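Local coordinates for bacterial bifunctional deaminase-reductase C-terminal domain-containing protein (Corynebacterium diphtheriae, PDB 2P4G), which probably acts as an NADP-dependent reductase of the RibD C-terminal (dihydrofolate reductase-like) family, perhaps reducing a pyrimidine intermediate of riboflavin biosynthesis, at residues E33-A38 with V209-L214; L243-S248 with F255-V260; E19-G24 with A63-Q68; I39-I44 with H213-P218; I76-E81 with L112-K117. All blocks are in the same frame, centred on the assembly; numbering follows the deposited sequence.

Interaction 1: E33-A38 with V209-L214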
# COMPACT_ATOMS: atom_id res chain seq x y z
N GLU A 33 5.39 17.50 -24.76
CA GLU A 33 4.62 16.29 -25.02
C GLU A 33 3.44 16.22 -24.05
O GLU A 33 3.59 16.46 -22.86
CB GLU A 33 5.49 15.04 -24.89
N PRO A 34 2.25 15.88 -24.57
CA PRO A 34 1.16 15.62 -23.64
C PRO A 34 1.55 14.52 -22.63
O PRO A 34 2.23 13.56 -22.96
CB PRO A 34 0.01 15.16 -24.55
CG PRO A 34 0.62 14.87 -25.89
CD PRO A 34 1.85 15.69 -25.98
N GLU A 35 1.14 14.71 -21.39
CA GLU A 35 1.41 13.75 -20.35
C GLU A 35 0.27 13.77 -19.33
O GLU A 35 -0.26 14.82 -19.03
CB GLU A 35 2.74 14.04 -19.67
CG GLU A 35 3.24 12.84 -18.87
CD GLU A 35 4.45 13.12 -18.01
OE1 GLU A 35 5.17 14.11 -18.24
OE2 GLU A 35 4.66 12.33 -17.08
N CYS A 36 -0.11 12.60 -18.84
CA CYS A 36 -1.05 12.50 -17.74
C CYS A 36 -0.42 11.78 -16.55
O CYS A 36 0.18 10.71 -16.70
CB CYS A 36 -2.30 11.73 -18.17
SG CYS A 36 -3.51 11.47 -16.87
N ARG A 37 -0.57 12.39 -15.38
CA ARG A 37 -0.05 11.86 -14.14
C ARG A 37 -1.14 11.79 -13.10
O ARG A 37 -1.98 12.69 -13.01
CB ARG A 37 1.07 12.73 -13.58
CG ARG A 37 2.17 12.94 -14.56
CD ARG A 37 3.43 13.32 -13.85
NE ARG A 37 4.49 13.73 -14.75
CZ ARG A 37 5.63 14.27 -14.33
NH1 ARG A 37 5.84 14.46 -13.03
NH2 ARG A 37 6.55 14.62 -15.21
N ALA A 38 -1.13 10.72 -12.33
CA ALA A 38 -2.02 10.58 -11.19
C ALA A 38 -1.19 10.88 -9.94
O ALA A 38 -0.04 10.47 -9.87
CB ALA A 38 -2.59 9.18 -11.16
N VAL A 209 -2.85 6.93 -17.85
CA VAL A 209 -1.91 7.39 -16.83
C VAL A 209 -0.51 7.00 -17.27
O VAL A 209 -0.23 5.82 -17.50
CB VAL A 209 -2.27 6.78 -15.45
CG1 VAL A 209 -1.26 7.24 -14.37
CG2 VAL A 209 -3.71 7.18 -15.06
N ASP A 210 0.35 8.00 -17.44
CA ASP A 210 1.75 7.78 -17.85
C ASP A 210 2.67 7.59 -16.66
O ASP A 210 3.63 6.85 -16.74
CB ASP A 210 2.27 8.99 -18.62
CG ASP A 210 1.45 9.28 -19.83
OD1 ASP A 210 1.41 8.38 -20.68
OD2 ASP A 210 0.85 10.38 -19.92
N ARG A 211 2.40 8.34 -15.59
CA ARG A 211 3.20 8.32 -14.36
C ARG A 211 2.29 8.48 -13.18
O ARG A 211 1.23 9.09 -13.29
CB ARG A 211 4.19 9.48 -14.29
CG ARG A 211 5.44 9.17 -14.95
CD ARG A 211 6.49 10.24 -14.81
NE ARG A 211 7.60 9.75 -15.61
CZ ARG A 211 7.64 9.80 -16.93
NH1 ARG A 211 6.68 10.40 -17.64
NH2 ARG A 211 8.69 9.29 -17.56
N LEU A 212 2.78 7.99 -12.04
CA LEU A 212 2.10 8.05 -10.77
C LEU A 212 3.03 8.66 -9.74
O LEU A 212 4.17 8.21 -9.62
CB LEU A 212 1.71 6.63 -10.36
CG LEU A 212 1.07 6.38 -9.00
CD1 LEU A 212 -0.21 7.17 -8.84
CD2 LEU A 212 0.85 4.89 -8.87
N HIS A 213 2.56 9.69 -9.05
CA HIS A 213 3.16 10.16 -7.83
C HIS A 213 2.38 9.56 -6.67
O HIS A 213 1.21 9.85 -6.51
CB HIS A 213 3.09 11.67 -7.76
CG HIS A 213 3.95 12.33 -8.76
ND1 HIS A 213 5.24 12.73 -8.49
CD2 HIS A 213 3.72 12.63 -10.06
CE1 HIS A 213 5.76 13.26 -9.58
NE2 HIS A 213 4.85 13.22 -10.54
N LEU A 214 3.04 8.71 -5.88
CA LEU A 214 2.38 8.05 -4.76
C LEU A 214 3.17 8.37 -3.50
O LEU A 214 4.40 8.19 -3.45
CB LEU A 214 2.30 6.54 -4.97
CG LEU A 214 1.65 5.71 -3.85
CD1 LEU A 214 0.15 5.93 -3.82
CD2 LEU A 214 1.98 4.23 -4.03
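Glu35 OE2 is gripped by two arginines that approach from opposite faces of its carboxylate, both out of the carboxylate plane. Arg211 NH1 comes from the neighbouring strand at 2.8 Å from Glu35 OE2, and Arg37 NE, two residues further along Glu35's own strand, lies 2.7 Å from the same oxygen; both pairs are salt bridges. The two arginine chains run side by side and point the same way, with Arg211 CD over one face of the Arg37 guanidinium, toward the rim; the shared carboxylate probably offsets their repulsion. Arg37 NH1 donates to His213 NE2 (3.0 Å), lying in the imidazole plane. At the start of the pairing, Asp210 OD2 receives Cys36 N at 2.6 Å in an almost straight bond (179°), while Asp210 N returns a bond to Cys36 O. Regular parallel pairing follows, with Ala38 N bonded to Arg211 O and His213 N to Ala38 O. On the other face, Ala38 CB packs on Val209 CG1 and Leu212 CD1. Strand 190-195 flanks 35-43 and strand 254-260 flanks 211-217; helix 60-72 covers the charged face, its Trp72 in cation-pi contact with Arg37, and helix 197-206 the Ala38 face.

Interaction 2: L243-S248 with F255-V260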
# COMPACT_ATOMS: atom_id res chain seq x y z
N LEU A 243 9.89 2.22 -10.93
CA LEU A 243 10.22 3.23 -9.94
C LEU A 243 11.26 4.17 -10.56
O LEU A 243 12.29 3.72 -11.04
CB LEU A 243 10.76 2.59 -8.66
CG LEU A 243 11.07 3.55 -7.50
CD1 LEU A 243 9.80 4.25 -7.02
CD2 LEU A 243 11.82 2.83 -6.35
N GLU A 244 10.96 5.46 -10.55
CA GLU A 244 11.85 6.46 -11.11
C GLU A 244 12.52 7.34 -10.05
O GLU A 244 13.66 7.77 -10.22
CB GLU A 244 11.08 7.35 -12.05
CG GLU A 244 10.65 6.71 -13.35
CD GLU A 244 9.87 7.68 -14.22
OE1 GLU A 244 9.39 8.71 -13.71
OE2 GLU A 244 9.74 7.41 -15.42
N MSE A 245 11.79 7.62 -8.98
CA MSE A 245 12.20 8.56 -7.95
C MSE A 245 11.73 8.01 -6.63
O MSE A 245 10.60 7.59 -6.54
CB MSE A 245 11.49 9.90 -8.11
CG MSE A 245 11.83 10.71 -9.33
SE MSE A 245 13.56 11.58 -9.15
CE MSE A 245 13.11 12.75 -7.68
N LEU A 246 12.57 8.07 -5.62
CA LEU A 246 12.18 7.68 -4.28
C LEU A 246 12.78 8.64 -3.26
O LEU A 246 13.96 8.93 -3.30
CB LEU A 246 12.69 6.28 -3.97
CG LEU A 246 12.39 5.73 -2.59
CD1 LEU A 246 10.87 5.60 -2.42
CD2 LEU A 246 13.11 4.39 -2.43
N SER A 247 11.95 9.07 -2.32
CA SER A 247 12.34 10.03 -1.32
C SER A 247 11.43 9.89 -0.08
O SER A 247 10.41 9.20 -0.13
CB SER A 247 12.23 11.43 -1.94
OG SER A 247 12.30 12.43 -0.96
N SER A 248 11.82 10.53 1.02
CA SER A 248 10.96 10.62 2.21
C SER A 248 11.00 12.00 2.88
O SER A 248 11.97 12.73 2.73
CB SER A 248 11.34 9.53 3.23
OG SER A 248 12.56 9.83 3.89
N PHE A 255 7.79 9.30 -0.70
CA PHE A 255 7.34 9.84 -1.94
C PHE A 255 8.00 9.02 -3.03
O PHE A 255 9.21 8.82 -3.00
CB PHE A 255 7.74 11.31 -2.07
CG PHE A 255 7.23 12.15 -0.96
CD1 PHE A 255 5.90 12.55 -0.93
CD2 PHE A 255 8.06 12.54 0.06
CE1 PHE A 255 5.43 13.31 0.09
CE2 PHE A 255 7.58 13.32 1.08
CZ PHE A 255 6.27 13.71 1.10
N SER A 256 7.18 8.59 -3.98
CA SER A 256 7.62 7.70 -5.05
C SER A 256 7.02 8.20 -6.36
O SER A 256 5.89 8.64 -6.39
CB SER A 256 7.15 6.27 -4.77
OG SER A 256 5.74 6.19 -4.85
N ARG A 257 7.82 8.16 -7.42
CA ARG A 257 7.36 8.43 -8.74
C ARG A 257 7.61 7.18 -9.55
O ARG A 257 8.77 6.69 -9.62
CB ARG A 257 8.13 9.58 -9.36
CG ARG A 257 7.48 10.07 -10.65
CD ARG A 257 8.25 11.22 -11.25
NE ARG A 257 9.47 10.74 -11.86
CZ ARG A 257 10.42 11.54 -12.33
NH1 ARG A 257 10.31 12.85 -12.25
NH2 ARG A 257 11.49 10.99 -12.88
N TYR A 258 6.54 6.67 -10.17
CA TYR A 258 6.59 5.51 -11.06
C TYR A 258 6.14 5.85 -12.47
O TYR A 258 5.24 6.67 -12.66
CB TYR A 258 5.63 4.44 -10.60
CG TYR A 258 5.90 3.84 -9.25
CD1 TYR A 258 6.74 2.72 -9.11
CD2 TYR A 258 5.27 4.34 -8.10
CE1 TYR A 258 6.97 2.13 -7.86
CE2 TYR A 258 5.49 3.76 -6.84
CZ TYR A 258 6.33 2.65 -6.74
OH TYR A 258 6.54 2.08 -5.51
N LYS A 259 6.71 5.15 -13.43
CA LYS A 259 6.25 5.18 -14.81
C LYS A 259 5.29 4.02 -14.99
O LYS A 259 5.62 2.88 -14.66
CB LYS A 259 7.44 5.05 -15.76
CG LYS A 259 7.12 4.71 -17.22
CD LYS A 259 6.31 5.79 -17.93
CE LYS A 259 6.55 5.78 -19.43
NZ LYS A 259 7.99 5.97 -19.79
N VAL A 260 4.11 4.30 -15.54
CA VAL A 260 3.10 3.27 -15.78
C VAL A 260 3.35 2.53 -17.09
O VAL A 260 3.45 3.14 -18.13
CB VAL A 260 1.69 3.85 -15.78
CG1 VAL A 260 0.67 2.80 -16.17
CG2 VAL A 260 1.37 4.44 -14.44
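Arg257 meets Glu244 and Met245 together, and its side chain can be followed outward between them. CB lies 3.6 Å from Met245 CB, its partner in a hydrogen-bonded antiparallel pair. CG, anti to the backbone N (chi1 -168°), and CD both pass close to Glu244 OE1, CD at 3.7 Å. The chain bends at chi3 (74°), which sets NE 2.7 Å from Glu244 OE1, a salt bridge whose hydrogen bond is weak because it is strongly bent. CZ sits under Met245 CG, a selenomethionine methylene 3.3 Å above the centre of the guanidinium plane. At the tip, NH1 turns to the carbonyls of Ile21 and Gly24, and NH2 bonds weakly to Ala25 O. Glu244 OE1 also has Arg211 NE as a partner, joining this pair to the next strand. In the backbone, Arg257 O accepts both Glu244 N (2.7 Å) and Met245 N (3.2 Å). On the Tyr258 face, Leu243 CD1 makes a CH-pi contact, 3.9 Å from the centroid of the Tyr258 ring. Two residues opposite one, with both amides on a single carbonyl, define a classic beta bulge, here in the hairpin of strands 237-248 and 254-260 that closes one edge of the chain's sheet.

Interaction 3: E19-G24 with A63-Q68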
# COMPACT_ATOMS: atom_id res chain seq x y z
N GLU A 19 10.57 19.87 -6.59
CA GLU A 19 10.82 20.21 -7.98
C GLU A 19 11.54 19.07 -8.71
O GLU A 19 11.31 18.81 -9.88
CB GLU A 19 11.63 21.51 -8.07
CG GLU A 19 11.62 22.13 -9.44
CD GLU A 19 12.40 23.44 -9.49
OE1 GLU A 19 13.63 23.43 -9.28
OE2 GLU A 19 11.76 24.48 -9.76
N GLN A 20 12.41 18.36 -7.99
CA GLN A 20 13.07 17.20 -8.57
C GLN A 20 12.06 16.11 -8.85
O GLN A 20 11.99 15.59 -9.95
CB GLN A 20 14.18 16.70 -7.65
CG GLN A 20 15.34 17.68 -7.53
CD GLN A 20 16.39 17.21 -6.55
OE1 GLN A 20 16.49 16.01 -6.26
NE2 GLN A 20 17.19 18.14 -6.03
N ILE A 21 11.28 15.79 -7.84
CA ILE A 21 10.29 14.73 -7.93
C ILE A 21 9.41 14.92 -9.15
O ILE A 21 9.15 13.97 -9.86
CB ILE A 21 9.42 14.70 -6.67
CG1 ILE A 21 10.27 14.31 -5.46
CG2 ILE A 21 8.30 13.70 -6.83
CD1 ILE A 21 9.64 14.59 -4.12
N VAL A 22 8.96 16.16 -9.37
CA VAL A 22 8.05 16.48 -10.47
C VAL A 22 8.77 16.62 -11.82
O VAL A 22 8.26 16.16 -12.83
CB VAL A 22 7.22 17.76 -10.18
CG1 VAL A 22 6.43 18.19 -11.41
CG2 VAL A 22 6.27 17.55 -9.00
N TYR A 23 9.95 17.23 -11.84
CA TYR A 23 10.55 17.62 -13.10
C TYR A 23 11.81 16.85 -13.50
O TYR A 23 12.21 16.88 -14.68
CB TYR A 23 10.87 19.13 -13.06
CG TYR A 23 9.65 20.00 -13.00
CD1 TYR A 23 8.91 20.28 -14.15
CD2 TYR A 23 9.23 20.58 -11.79
CE1 TYR A 23 7.79 21.10 -14.10
CE2 TYR A 23 8.11 21.40 -11.74
CZ TYR A 23 7.39 21.65 -12.90
OH TYR A 23 6.28 22.47 -12.86
N GLY A 24 12.45 16.19 -12.54
CA GLY A 24 13.80 15.68 -12.75
C GLY A 24 13.88 14.23 -13.20
O GLY A 24 12.93 13.48 -13.02
N ALA A 63 1.94 18.25 0.81
CA ALA A 63 1.09 19.37 0.33
C ALA A 63 1.84 20.23 -0.68
O ALA A 63 1.29 20.64 -1.69
CB ALA A 63 0.58 20.26 1.53
N ASP A 64 3.10 20.50 -0.38
CA ASP A 64 3.99 21.16 -1.33
C ASP A 64 4.13 20.43 -2.66
O ASP A 64 4.16 21.04 -3.71
CB ASP A 64 5.38 21.26 -0.73
CG ASP A 64 5.45 22.19 0.45
OD1 ASP A 64 4.40 22.79 0.80
OD2 ASP A 64 6.56 22.31 1.02
N LEU A 65 4.25 19.12 -2.60
CA LEU A 65 4.37 18.32 -3.82
C LEU A 65 3.08 18.40 -4.66
O LEU A 65 3.14 18.49 -5.88
CB LEU A 65 4.68 16.86 -3.47
CG LEU A 65 4.93 15.91 -4.63
CD1 LEU A 65 6.13 16.39 -5.38
CD2 LEU A 65 5.09 14.46 -4.12
N LEU A 66 1.93 18.37 -4.01
CA LEU A 66 0.71 18.58 -4.77
C LEU A 66 0.77 19.90 -5.51
O LEU A 66 0.46 19.97 -6.69
CB LEU A 66 -0.53 18.56 -3.88
CG LEU A 66 -1.58 17.48 -4.11
CD1 LEU A 66 -2.81 17.80 -3.24
CD2 LEU A 66 -1.96 17.36 -5.59
N ILE A 67 1.18 20.97 -4.81
CA ILE A 67 1.26 22.30 -5.41
C ILE A 67 2.27 22.31 -6.56
O ILE A 67 2.02 22.90 -7.61
CB ILE A 67 1.62 23.38 -4.38
CG1 ILE A 67 0.49 23.55 -3.37
CG2 ILE A 67 1.89 24.73 -5.05
CD1 ILE A 67 -0.81 23.70 -3.99
N GLN A 68 3.41 21.66 -6.35
CA GLN A 68 4.45 21.55 -7.39
C GLN A 68 3.88 20.90 -8.65
O GLN A 68 4.10 21.38 -9.76
CB GLN A 68 5.66 20.75 -6.87
CG GLN A 68 6.90 20.87 -7.71
CD GLN A 68 7.63 22.17 -7.46
OE1 GLN A 68 7.46 23.15 -8.19
NE2 GLN A 68 8.42 22.20 -6.40
O HOH W 1 5.66 23.13 -10.50
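Val22 and Ile21 meet Leu65 in the apolar part of this helix-helix contact. Leu65 CD1 fits between the two residues, 3.7 Å from Ile21 CG2 and 3.8 Å from Val22 CG2. Leu65 crosses Ile21 at about a right angle but slides past Val22 in the opposite direction. Val22 CG2 also touches the aliphatic part of Gln68, coming 3.6 Å from Gln68 CG, and so joins the apolar patch to the polar one.

Direct hydrogen bonds between the segments are absent, and polar contact runs through one water. It accepts from Tyr23 OH and donates to Gln68 O, both at very short distances, and donates to Gln68 OE1 at 2.9 Å. The bend of Gln68 at chi2 (78°) carries CD back over the Glu19 backbone. There Gln68 NE2 stands 3.2 Å from Glu19 N, a meeting of two donors and not a bond; NE2 bonds to Thr18 OG1 instead.

The axes of the short segments 19-23 and 63-68 approach to 9.5 Å at 42°. Helix 18-23 thus rests against helix 60-72, Val22 reaching on to Leu69 and Trp72, while Ile21 touches Met245 of strand 237-248 and Val22 O accepts Arg37 NH1 from the sheet.

Interaction 4: I39-I44 with H213-P218. With EDO (1,2-ethanediol), chain L.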
# COMPACT_ATOMS: atom_id res chain seq x y z
N ILE A 39 -1.76 11.61 -8.99
CA ILE A 39 -1.09 11.88 -7.71
C ILE A 39 -1.96 11.40 -6.56
O ILE A 39 -3.15 11.69 -6.49
CB ILE A 39 -0.68 13.38 -7.55
CG1 ILE A 39 0.08 13.58 -6.24
CG2 ILE A 39 -1.90 14.35 -7.65
CD1 ILE A 39 1.11 14.64 -6.32
N ALA A 40 -1.37 10.62 -5.65
CA ALA A 40 -2.20 9.95 -4.65
C ALA A 40 -1.43 9.74 -3.35
O ALA A 40 -0.19 9.81 -3.33
CB ALA A 40 -2.79 8.62 -5.22
N ILE A 41 -2.18 9.59 -2.26
CA ILE A 41 -1.66 9.26 -0.95
C ILE A 41 -2.34 7.99 -0.43
O ILE A 41 -3.51 7.76 -0.68
CB ILE A 41 -1.83 10.48 0.05
CG1 ILE A 41 -1.08 10.23 1.37
CG2 ILE A 41 -3.28 10.79 0.29
CD1 ILE A 41 -0.87 11.49 2.19
N THR A 42 -1.59 7.17 0.29
CA THR A 42 -2.12 5.91 0.79
C THR A 42 -1.46 5.57 2.12
O THR A 42 -0.32 5.95 2.37
CB THR A 42 -1.84 4.75 -0.23
OG1 THR A 42 -2.42 3.53 0.24
CG2 THR A 42 -0.33 4.55 -0.49
N SER A 43 -2.20 4.87 2.98
CA SER A 43 -1.60 4.16 4.09
C SER A 43 -0.71 3.06 3.52
O SER A 43 -0.80 2.73 2.32
CB SER A 43 -2.68 3.59 4.99
OG SER A 43 -3.38 2.53 4.39
N ILE A 44 0.15 2.49 4.35
CA ILE A 44 1.03 1.42 3.87
C ILE A 44 0.25 0.17 3.42
O ILE A 44 0.73 -0.61 2.58
CB ILE A 44 2.11 1.03 4.91
CG1 ILE A 44 1.49 0.43 6.18
CG2 ILE A 44 3.02 2.23 5.20
CD1 ILE A 44 2.33 -0.67 6.82
N HIS A 213 2.56 9.69 -9.05
CA HIS A 213 3.16 10.16 -7.83
C HIS A 213 2.38 9.56 -6.67
O HIS A 213 1.21 9.85 -6.51
CB HIS A 213 3.09 11.67 -7.76
CG HIS A 213 3.95 12.33 -8.76
ND1 HIS A 213 5.24 12.73 -8.49
CD2 HIS A 213 3.72 12.63 -10.06
CE1 HIS A 213 5.76 13.26 -9.58
NE2 HIS A 213 4.85 13.22 -10.54
N LEU A 214 3.04 8.71 -5.88
CA LEU A 214 2.38 8.05 -4.76
C LEU A 214 3.17 8.37 -3.50
O LEU A 214 4.40 8.19 -3.45
CB LEU A 214 2.30 6.54 -4.97
CG LEU A 214 1.65 5.71 -3.85
CD1 LEU A 214 0.15 5.93 -3.82
CD2 LEU A 214 1.98 4.23 -4.03
N THR A 215 2.45 8.90 -2.52
CA THR A 215 2.96 9.13 -1.19
C THR A 215 2.44 8.02 -0.30
O THR A 215 1.24 7.75 -0.28
CB THR A 215 2.44 10.47 -0.63
OG1 THR A 215 2.81 11.51 -1.53
CG2 THR A 215 2.98 10.74 0.80
N ILE A 216 3.35 7.37 0.44
CA ILE A 216 2.99 6.30 1.37
C ILE A 216 3.21 6.80 2.77
O ILE A 216 4.35 7.11 3.18
CB ILE A 216 3.82 5.05 1.13
CG1 ILE A 216 3.68 4.63 -0.34
CG2 ILE A 216 3.36 3.94 2.10
CD1 ILE A 216 4.85 3.91 -0.89
N ALA A 217 2.10 6.90 3.49
CA ALA A 217 2.04 7.57 4.77
C ALA A 217 2.33 6.54 5.84
O ALA A 217 1.94 5.38 5.73
CB ALA A 217 0.67 8.20 4.98
N PRO A 218 3.06 6.96 6.89
CA PRO A 218 3.48 6.04 7.92
C PRO A 218 2.30 5.63 8.82
O PRO A 218 2.32 5.85 10.03
CB PRO A 218 4.51 6.86 8.69
CG PRO A 218 4.01 8.27 8.57
CD PRO A 218 3.52 8.34 7.17
C1 EDO L . -5.68 9.63 -2.27
O1 EDO L . -4.80 10.54 -2.96
C2 EDO L . -7.12 10.12 -2.41
O2 EDO L . -7.59 9.83 -3.73
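Ala40 and Thr42 carry the backbone ladder, each bonded through both its amide and its carbonyl to strand 211-217. Ala40 N meets His213 O at 2.8 Å and Thr42 N meets Thr215 O at 2.9 Å, while Thr215 N and Ala217 N donate in turn to Ala40 O and Thr42 O, the last nearly straight (173°). Weaker CA-H...O contacts fill the rungs between, such as Ile41 CA to Thr215 O.

Apolar contacts line both faces of the pair. On the face of Ala40 and Thr42, Thr42 CG2 comes 3.6 Å from Leu214 CD1 and also approaches Ile216 CG1. It is placed there because OG1 stands anti to the backbone N (chi1 -177°), which turns the hydroxyl to Ser43 O and leaves the methyl to the neighbouring strand. Past the regular pairing, Ile44 CG2 and Ile216 CG2 touch at 3.6 Å, their side chains crossing at about a right angle. On the other face, Ile39 CD1 packs 3.8 Å from His213 CB, and Ile41 CG1 leans on Thr215 CB.

Outside the ladder, Ile41 N points away from strand 211-217 and bonds at 2.9 Å to O1 of a 1,2-ethanediol, probably from the crystallisation liquor, that also meets Tyr200 OH, and Thr215 OG1 hydrogen-bonds to Asp62 OD1 of helix 60-72.

Helix 60-72 covers the Ile39 face through Leu66 and Leu69, strand 190-195 flanks 35-43, strand 254-260 flanks 211-217, and Ile44 and Ile216 pack on Tyr258 and Ile216 of the second subunit.

Interaction 5: I76-E81 with L112-K117. With EDO (1,2-ethanediol), chain N; EDO (1,2-ethanediol), chain H.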
# COMPACT_ATOMS: atom_id res chain seq x y z
N ILE A 76 -6.28 19.90 -13.95
CA ILE A 76 -6.40 19.00 -12.81
C ILE A 76 -7.74 18.31 -13.01
O ILE A 76 -8.74 18.96 -13.29
CB ILE A 76 -6.42 19.81 -11.49
CG1 ILE A 76 -5.11 20.58 -11.31
CG2 ILE A 76 -6.67 18.93 -10.29
CD1 ILE A 76 -5.23 21.78 -10.39
N VAL A 77 -7.74 16.99 -12.89
CA VAL A 77 -8.95 16.21 -12.95
C VAL A 77 -9.12 15.55 -11.60
O VAL A 77 -8.20 14.92 -11.07
CB VAL A 77 -8.87 15.16 -14.07
CG1 VAL A 77 -10.01 14.18 -13.98
CG2 VAL A 77 -8.82 15.86 -15.45
N VAL A 78 -10.30 15.73 -11.02
CA VAL A 78 -10.60 15.19 -9.70
C VAL A 78 -12.11 14.92 -9.62
O VAL A 78 -12.91 15.65 -10.19
CB VAL A 78 -10.10 16.15 -8.58
CG1 VAL A 78 -10.91 17.45 -8.58
CG2 VAL A 78 -10.14 15.47 -7.19
N GLY A 79 -12.48 13.85 -8.93
CA GLY A 79 -13.89 13.56 -8.68
C GLY A 79 -14.46 14.61 -7.74
O GLY A 79 -13.83 15.00 -6.75
N ALA A 80 -15.67 15.07 -8.03
CA ALA A 80 -16.30 16.13 -7.25
C ALA A 80 -16.34 15.83 -5.73
O ALA A 80 -16.14 16.72 -4.91
CB ALA A 80 -17.70 16.41 -7.80
N GLU A 81 -16.60 14.57 -5.36
CA GLU A 81 -16.75 14.20 -3.95
C GLU A 81 -15.44 14.25 -3.21
O GLU A 81 -15.39 14.65 -2.06
CB GLU A 81 -17.36 12.82 -3.82
CG GLU A 81 -17.69 12.35 -2.39
CD GLU A 81 -18.54 13.33 -1.52
OE1 GLU A 81 -19.14 14.31 -2.02
OE2 GLU A 81 -18.60 13.10 -0.30
N LEU A 112 -9.13 23.60 -13.31
CA LEU A 112 -9.73 22.59 -12.44
C LEU A 112 -10.93 21.97 -13.12
O LEU A 112 -11.87 22.67 -13.50
CB LEU A 112 -10.16 23.22 -11.10
CG LEU A 112 -10.74 22.30 -10.04
CD1 LEU A 112 -9.75 21.18 -9.64
CD2 LEU A 112 -11.15 23.15 -8.84
N THR A 113 -10.90 20.65 -13.23
CA THR A 113 -11.93 19.85 -13.91
C THR A 113 -12.54 18.85 -12.94
O THR A 113 -11.84 18.02 -12.34
CB THR A 113 -11.34 19.10 -15.14
OG1 THR A 113 -10.65 20.03 -15.97
CG2 THR A 113 -12.43 18.39 -15.97
N LEU A 114 -13.85 18.98 -12.75
CA LEU A 114 -14.55 18.25 -11.72
C LEU A 114 -15.48 17.28 -12.36
O LEU A 114 -16.29 17.66 -13.22
CB LEU A 114 -15.38 19.20 -10.85
CG LEU A 114 -14.61 20.26 -10.07
CD1 LEU A 114 -15.63 21.17 -9.34
CD2 LEU A 114 -13.60 19.62 -9.07
N LEU A 115 -15.32 16.01 -11.98
CA LEU A 115 -16.15 14.94 -12.48
C LEU A 115 -17.28 14.68 -11.50
O LEU A 115 -17.06 14.35 -10.33
CB LEU A 115 -15.30 13.67 -12.63
CG LEU A 115 -14.02 13.78 -13.45
CD1 LEU A 115 -13.37 12.40 -13.59
CD2 LEU A 115 -14.26 14.37 -14.81
N SER A 116 -18.51 14.82 -11.97
CA SER A 116 -19.68 14.75 -11.10
C SER A 116 -20.85 14.15 -11.82
O SER A 116 -21.47 14.79 -12.70
CB SER A 116 -20.07 16.16 -10.62
OG SER A 116 -21.24 16.10 -9.81
N LYS A 117 -21.22 12.95 -11.43
CA LYS A 117 -22.42 12.36 -12.00
C LYS A 117 -23.69 12.94 -11.41
O LYS A 117 -24.67 13.11 -12.11
CB LYS A 117 -22.36 10.82 -11.94
CG LYS A 117 -21.24 10.23 -12.87
CD LYS A 117 -21.36 8.72 -13.09
CE LYS A 117 -19.99 8.07 -13.27
NZ LYS A 117 -20.09 6.70 -13.91
C1 EDO N . -17.75 12.19 -7.74
O1 EDO N . -16.48 11.88 -7.15
C2 EDO N . -17.90 11.44 -9.06
O2 EDO N . -19.26 11.56 -9.52
C1 EDO H . -15.94 20.95 -4.44
O1 EDO H . -16.79 22.03 -4.04
C2 EDO H . -16.53 20.26 -5.69
O2 EDO H . -17.10 18.95 -5.46
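Val78 and Leu114 press together in a parallel strand pair in the mixed sheet of this dihydrofolate reductase-like alpha/beta fold; strand 75-79 runs straight into helix 80-85. In this tight part Val78 CG1, set between the backbone N and the carbonyl carbon (chi1 67°), comes 3.5 Å from Leu114 CD2, closer than usual for two carbons, while the side chains lie side by side and point the same way. Leu112 CD1 joins the same face, 4.0 Å from Val78 CG1 and 3.9 Å from Ile76 CG2. On the other face Val77 CG1 packs 3.8 Å from Leu115 CD1, beneath Leu176 of helix 175-184. Bonds from Thr113 N to Ile76 O, Val78 N to Thr113 O and Leu115 N to Val78 O hold the backbones in register.

Toward the C-terminal ends the contact becomes looser. Gly79, at the N-cap position, adds little, and Ala80 CB touches Ser116 CB. Glu81 and Lys117 are exposed here, and a 1,2-ethanediol, probably from the crystallisation liquor, spans the two segments, taking Lys117 N on O2 and a weak bond from Glu81 N on O1. The first turn of the helix is tied back to the neighbouring strand by Ala80 N, 2.8 Å from Leu115 O.

Four of the five contacts lie on one mixed sheet, and interaction 3 packs two helices against it. Interactions 1 and 4 are successive lengths of the same pair, strands 35-43 and 211-217, with centres about 15 Å apart; interaction 2 continues the sheet through strand 254-260, its centre about 12 Å from that of interaction 1 and about 11 Å from interaction 4. Interaction 5 is nested in sequence within the loop closed by interactions 1 and 4, yet stands about 25 Å from interaction 2 between centres. Interaction 3 crosses interactions 1 and 4 in chain order. Long-range pairing thus joins distant sequence into one sheet, and interactions 1, 2 and 4 also touch the second subunit.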